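PDB 4F43: protelomerase from Agrobacterium tumefaciens, which generates and protects the hairpin ends of a linear chromosome, cutting duplex DNA and rejoining its strands as closed hairpin telomeres. Local coordinates for residues 55-58 / 59-62; 243-246 / 247-251. The protein carries 1 engineered substitution. All coordinates share one frame; numbering follows the deposited sequence.

How the contacts relate
Both contacts are local, each lying near the C-terminus of a helix, and in each the chain makes an inverse gamma turn there, centred on M60 and on F249. Contact 1 comes first along the chain, at the end of helix 46-59 and ahead of helix 65-82. Contact 2 follows much later, at the end of helix 230-248, within the telomere resolvase catalytic domain. Their centres are 38 Å apart and their nearest atoms about 24 Å, so neither touches the other. Both approach the bound hairpin DNA, with nearest atoms about 6 Å and 5 Å from it, so both helix ends lie near the DNA, though in well-separated parts of this fragment of the longer protein.

Contact 1. Residues 55-58 / 59-62; sequences AEIA and IMNG
The C-terminal end of helix 46-59, where the chain leaves the helix through an inverse gamma turn centred on M60, brings I57 and M60 together beside the backbone bond I59 N makes to A55 O. That turn is closed by N61 N, which bonds to I59 O at 2.6 Å. Just before the turn, I59 N donates to A55 O at 2.9 Å. It lies nearly in line with that carbonyl (C=O...N 160°), but the N-H is bent away from it. A weak second bond links the same I59 N to E56 O, so one amide is shared between two successive carbonyls.

The side chains gather round these carbonyls. CG1 of I59 lies beside its own backbone N (chi1 -58°) and therefore comes back over the end of the helix, reaching A55 O at 3.2 Å, while I59 CB sits 3.3 Å from E56 O. M60 departs in a different way. Its CG is placed between the backbone N and the carbonyl carbon (chi1 42°), and beyond it the chain is fully extended, which carries the terminal methyl back toward the helix. There M60 CE meets I57 CD1 at 3.7 Å, methyl against methyl, with the two side chains crossing at a slant. N61 contributes its CB, 3.4 Å from A58 O.

M60 also rests on Y71 and Y75 of helix 65-82. OE1 of E56 has its partners outside these residues, a salt bridge with R32 and a hydrogen bond with Y75, tying helix 46-59 to helices 28-40 and 65-82. With the extended side chain of M60 running back alongside the last turn to I57, this is an inverse gamma turn ending helix 46-59 and starting the short connection to helix 65-82.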
loop_
_atom_site.group_PDB
_atom_site.type_symbol
_atom_site.label_atom_id
_atom_site.label_comp_id
_atom_site.label_asym_id
_atom_site.label_seq_id
_atom_site.Cartn_x
_atom_site.Cartn_y
_atom_site.Cartn_z
ATOM N N ALA A 55 -6.769 -5.172 -30.597
ATOM C CA ALA A 55 -7.298 -3.824 -30.766
ATOM C C ALA A 55 -7.244 -3.062 -29.444
ATOM O O ALA A 55 -6.772 -1.921 -29.388
ATOM C CB ALA A 55 -8.722 -3.874 -31.299
ATOM N N GLU A 56 -7.719 -3.709 -28.381
ATOM C CA GLU A 56 -7.749 -3.096 -27.057
ATOM C C GLU A 56 -6.349 -2.696 -26.593
ATOM O O GLU A 56 -6.168 -1.654 -25.964
ATOM C CB GLU A 56 -8.391 -4.043 -26.041
ATOM C CG GLU A 56 -9.168 -3.331 -24.948
ATOM C CD GLU A 56 -10.389 -2.611 -25.485
ATOM O OE1 GLU A 56 -10.779 -1.578 -24.901
ATOM O OE2 GLU A 56 -10.965 -3.083 -26.489
ATOM N N ILE A 57 -5.363 -3.531 -26.909
ATOM C CA ILE A 57 -3.967 -3.227 -26.620
ATOM C C ILE A 57 -3.491 -2.072 -27.494
ATOM O O ILE A 57 -2.786 -1.173 -27.030
ATOM C CB ILE A 57 -3.062 -4.461 -26.841
ATOM C CG1 ILE A 57 -3.133 -5.392 -25.633
ATOM C CG2 ILE A 57 -1.619 -4.044 -27.078
ATOM C CD1 ILE A 57 -2.576 -4.782 -24.364
ATOM N N ALA A 58 -3.901 -2.097 -28.759
ATOM C CA ALA A 58 -3.537 -1.053 -29.708
ATOM C C ALA A 58 -4.042 0.315 -29.257
ATOM O O ALA A 58 -3.456 1.341 -29.603
ATOM C CB ALA A 58 -4.065 -1.384 -31.097
ATOM N N ILE A 59 -5.129 0.324 -28.489
ATOM C CA ILE A 59 -5.660 1.570 -27.937
ATOM C C ILE A 59 -4.638 2.284 -27.052
ATOM O O ILE A 59 -4.064 3.297 -27.451
ATOM C CB ILE A 59 -6.950 1.334 -27.125
ATOM C CG1 ILE A 59 -8.015 0.673 -27.998
ATOM C CG2 ILE A 59 -7.473 2.647 -26.561
ATOM C CD1 ILE A 59 -8.413 1.496 -29.201
ATOM N N MET A 60 -4.413 1.749 -25.855
ATOM C CA MET A 60 -3.476 2.341 -24.903
ATOM C C MET A 60 -2.027 2.176 -25.358
ATOM O O MET A 60 -1.252 1.445 -24.742
ATOM C CB MET A 60 -3.675 1.723 -23.516
ATOM C CG MET A 60 -3.875 0.214 -23.534
ATOM S SD MET A 60 -4.130 -0.487 -21.894
ATOM C CE MET A 60 -4.322 -2.220 -22.295
ATOM N N ASN A 61 -1.665 2.871 -26.430
ATOM C CA ASN A 61 -0.355 2.693 -27.048
ATOM C C ASN A 61 0.682 3.728 -26.618
ATOM O O ASN A 61 1.795 3.375 -26.229
ATOM C CB ASN A 61 -0.485 2.688 -28.573
ATOM C CG ASN A 61 0.822 2.367 -29.268
ATOM O OD1 ASN A 61 1.575 3.265 -29.644
ATOM N ND2 ASN A 61 1.100 1.080 -29.437
ATOM N N GLY A 62 0.315 5.002 -26.692
ATOM C CA GLY A 62 1.234 6.078 -26.365
ATOM C C GLY A 62 1.213 6.455 -24.897
ATOM O O GLY A 62 1.168 7.635 -24.550
#

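Contact 2. Residues 243-246 / 247-251; sequences DTVF and NLFED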
loop_
_atom_site.group_PDB
_atom_site.type_symbol
_atom_site.label_atom_id
_atom_site.label_comp_id
_atom_site.label_asym_id
_atom_site.label_seq_id
_atom_site.Cartn_x
_atom_site.Cartn_y
_atom_site.Cartn_z
ATOM N N ASP A 243 -2.496 16.139 1.056
ATOM C CA ASP A 243 -2.264 17.558 1.323
ATOM C C ASP A 243 -2.036 17.862 2.802
ATOM O O ASP A 243 -1.327 18.812 3.145
ATOM C CB ASP A 243 -3.401 18.413 0.763
ATOM C CG ASP A 243 -3.111 18.915 -0.636
ATOM O OD1 ASP A 243 -3.417 18.191 -1.606
ATOM O OD2 ASP A 243 -2.570 20.034 -0.766
ATOM N N THR A 244 -2.637 17.062 3.676
ATOM C CA THR A 244 -2.409 17.219 5.108
ATOM C C THR A 244 -0.972 16.832 5.451
ATOM O O THR A 244 -0.313 17.504 6.248
ATOM C CB THR A 244 -3.404 16.401 5.943
ATOM O OG1 THR A 244 -4.744 16.741 5.563
ATOM C CG2 THR A 244 -3.212 16.691 7.423
ATOM N N VAL A 245 -0.486 15.758 4.833
ATOM C CA VAL A 245 0.915 15.368 4.974
ATOM C C VAL A 245 1.822 16.429 4.347
ATOM O O VAL A 245 2.895 16.736 4.872
ATOM C CB VAL A 245 1.187 13.978 4.353
ATOM C CG1 VAL A 245 2.679 13.734 4.196
ATOM C CG2 VAL A 245 0.560 12.887 5.206
ATOM N N PHE A 246 1.367 16.992 3.230
ATOM C CA PHE A 246 2.067 18.080 2.554
ATOM C C PHE A 246 2.308 19.237 3.514
ATOM O O PHE A 246 3.424 19.743 3.626
ATOM C CB PHE A 246 1.237 18.586 1.371
ATOM C CG PHE A 246 1.798 18.228 0.023
ATOM C CD1 PHE A 246 2.636 19.102 -0.645
ATOM C CD2 PHE A 246 1.469 17.029 -0.586
ATOM C CE1 PHE A 246 3.147 18.783 -1.889
ATOM C CE2 PHE A 246 1.977 16.703 -1.829
ATOM C CZ PHE A 246 2.816 17.582 -2.480
ATOM N N ASN A 247 1.251 19.643 4.211
ATOM C CA ASN A 247 1.307 20.809 5.086
ATOM C C ASN A 247 1.974 20.559 6.437
ATOM O O ASN A 247 2.631 21.449 6.980
ATOM C CB ASN A 247 -0.097 21.379 5.300
ATOM C CG ASN A 247 -0.727 21.867 4.011
ATOM O OD1 ASN A 247 -0.037 22.337 3.107
ATOM N ND2 ASN A 247 -2.048 21.755 3.921
ATOM N N LEU A 248 1.803 19.356 6.978
ATOM C CA LEU A 248 2.347 19.022 8.293
ATOM C C LEU A 248 3.868 19.134 8.360
ATOM O O LEU A 248 4.405 20.107 8.892
ATOM C CB LEU A 248 1.911 17.617 8.720
ATOM C CG LEU A 248 0.574 17.513 9.454
ATOM C CD1 LEU A 248 0.301 16.073 9.858
ATOM C CD2 LEU A 248 0.566 18.424 10.669
ATOM N N PHE A 249 4.555 18.136 7.818
ATOM C CA PHE A 249 6.011 18.087 7.874
ATOM C C PHE A 249 6.630 18.917 6.752
ATOM O O PHE A 249 7.485 18.434 6.010
ATOM C CB PHE A 249 6.492 16.638 7.781
ATOM C CG PHE A 249 5.583 15.654 8.462
ATOM C CD1 PHE A 249 5.674 15.437 9.826
ATOM C CD2 PHE A 249 4.637 14.946 7.737
ATOM C CE1 PHE A 249 4.837 14.532 10.454
ATOM C CE2 PHE A 249 3.798 14.041 8.358
ATOM C CZ PHE A 249 3.898 13.833 9.718
ATOM N N GLU A 250 6.195 20.168 6.642
ATOM C CA GLU A 250 6.621 21.052 5.562
ATOM C C GLU A 250 8.113 21.383 5.596
ATOM O O GLU A 250 8.826 21.164 4.617
ATOM C CB GLU A 250 5.806 22.347 5.590
ATOM C CG GLU A 250 6.327 23.424 4.654
ATOM C CD GLU A 250 5.381 23.710 3.508
ATOM O OE1 GLU A 250 4.155 23.553 3.694
ATOM O OE2 GLU A 250 5.863 24.088 2.419
ATOM N N ASP A 251 8.577 21.911 6.725
ATOM C CA ASP A 251 9.949 22.397 6.829
ATOM C C ASP A 251 10.848 21.522 7.700
ATOM O O ASP A 251 11.951 21.931 8.062
ATOM C CB ASP A 251 9.965 23.840 7.345
ATOM C CG ASP A 251 9.485 24.835 6.307
ATOM O OD1 ASP A 251 9.955 24.765 5.151
ATOM O OD2 ASP A 251 8.631 25.683 6.643
#
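Two first torsions set up the meeting of N247 with D243 and of F249 with V245. CG of N247 stands beside its own backbone N (chi1 -62°), which lays the amide group back along the helix over the D243 carbonyl. F249 likewise has CG beside its backbone N (chi1 -35°), which swings the ring back toward V245.

N247 N donates to D243 O at 2.9 Å, arriving tilted 33° out of the carbonyl plane. The side chain of N247 crowds the same oxygen, with CG 3.2 Å from D243 O, but its ND2 is too poorly angled to bond there. One residue on, L248 N bonds to T244 O at 2.9 Å. L248 covers that acceptor with its aliphatic chain, CB and CG each coming to 3.3 Å from T244 O.

The F249 ring packs against V245. F249 CD2 lies 4.2 Å from V245 CG1, while L248 CB sits 3.9 Å above one face of the F249 ring, shifted toward the rim. F249 is the centre of an inverse gamma turn, spanned by a weak bond from E250 N to L248 O. Neighbouring parts of the domain pack on these residues: the ring leans on V127, I130 and C131 of helix 124-134, and V245 on P259 and P261, while T244 and L248 touch helix 140-151. The hydroxyl of T244 bonds to L240 O, one turn back in its own helix.

Chemically, the helix end is held by two regular backbone bonds while hydrocarbon covers the T244 carbonyl, and the buried F249 ring packs through apolar contacts on V245 and on helix 124-134 of the catalytic domain.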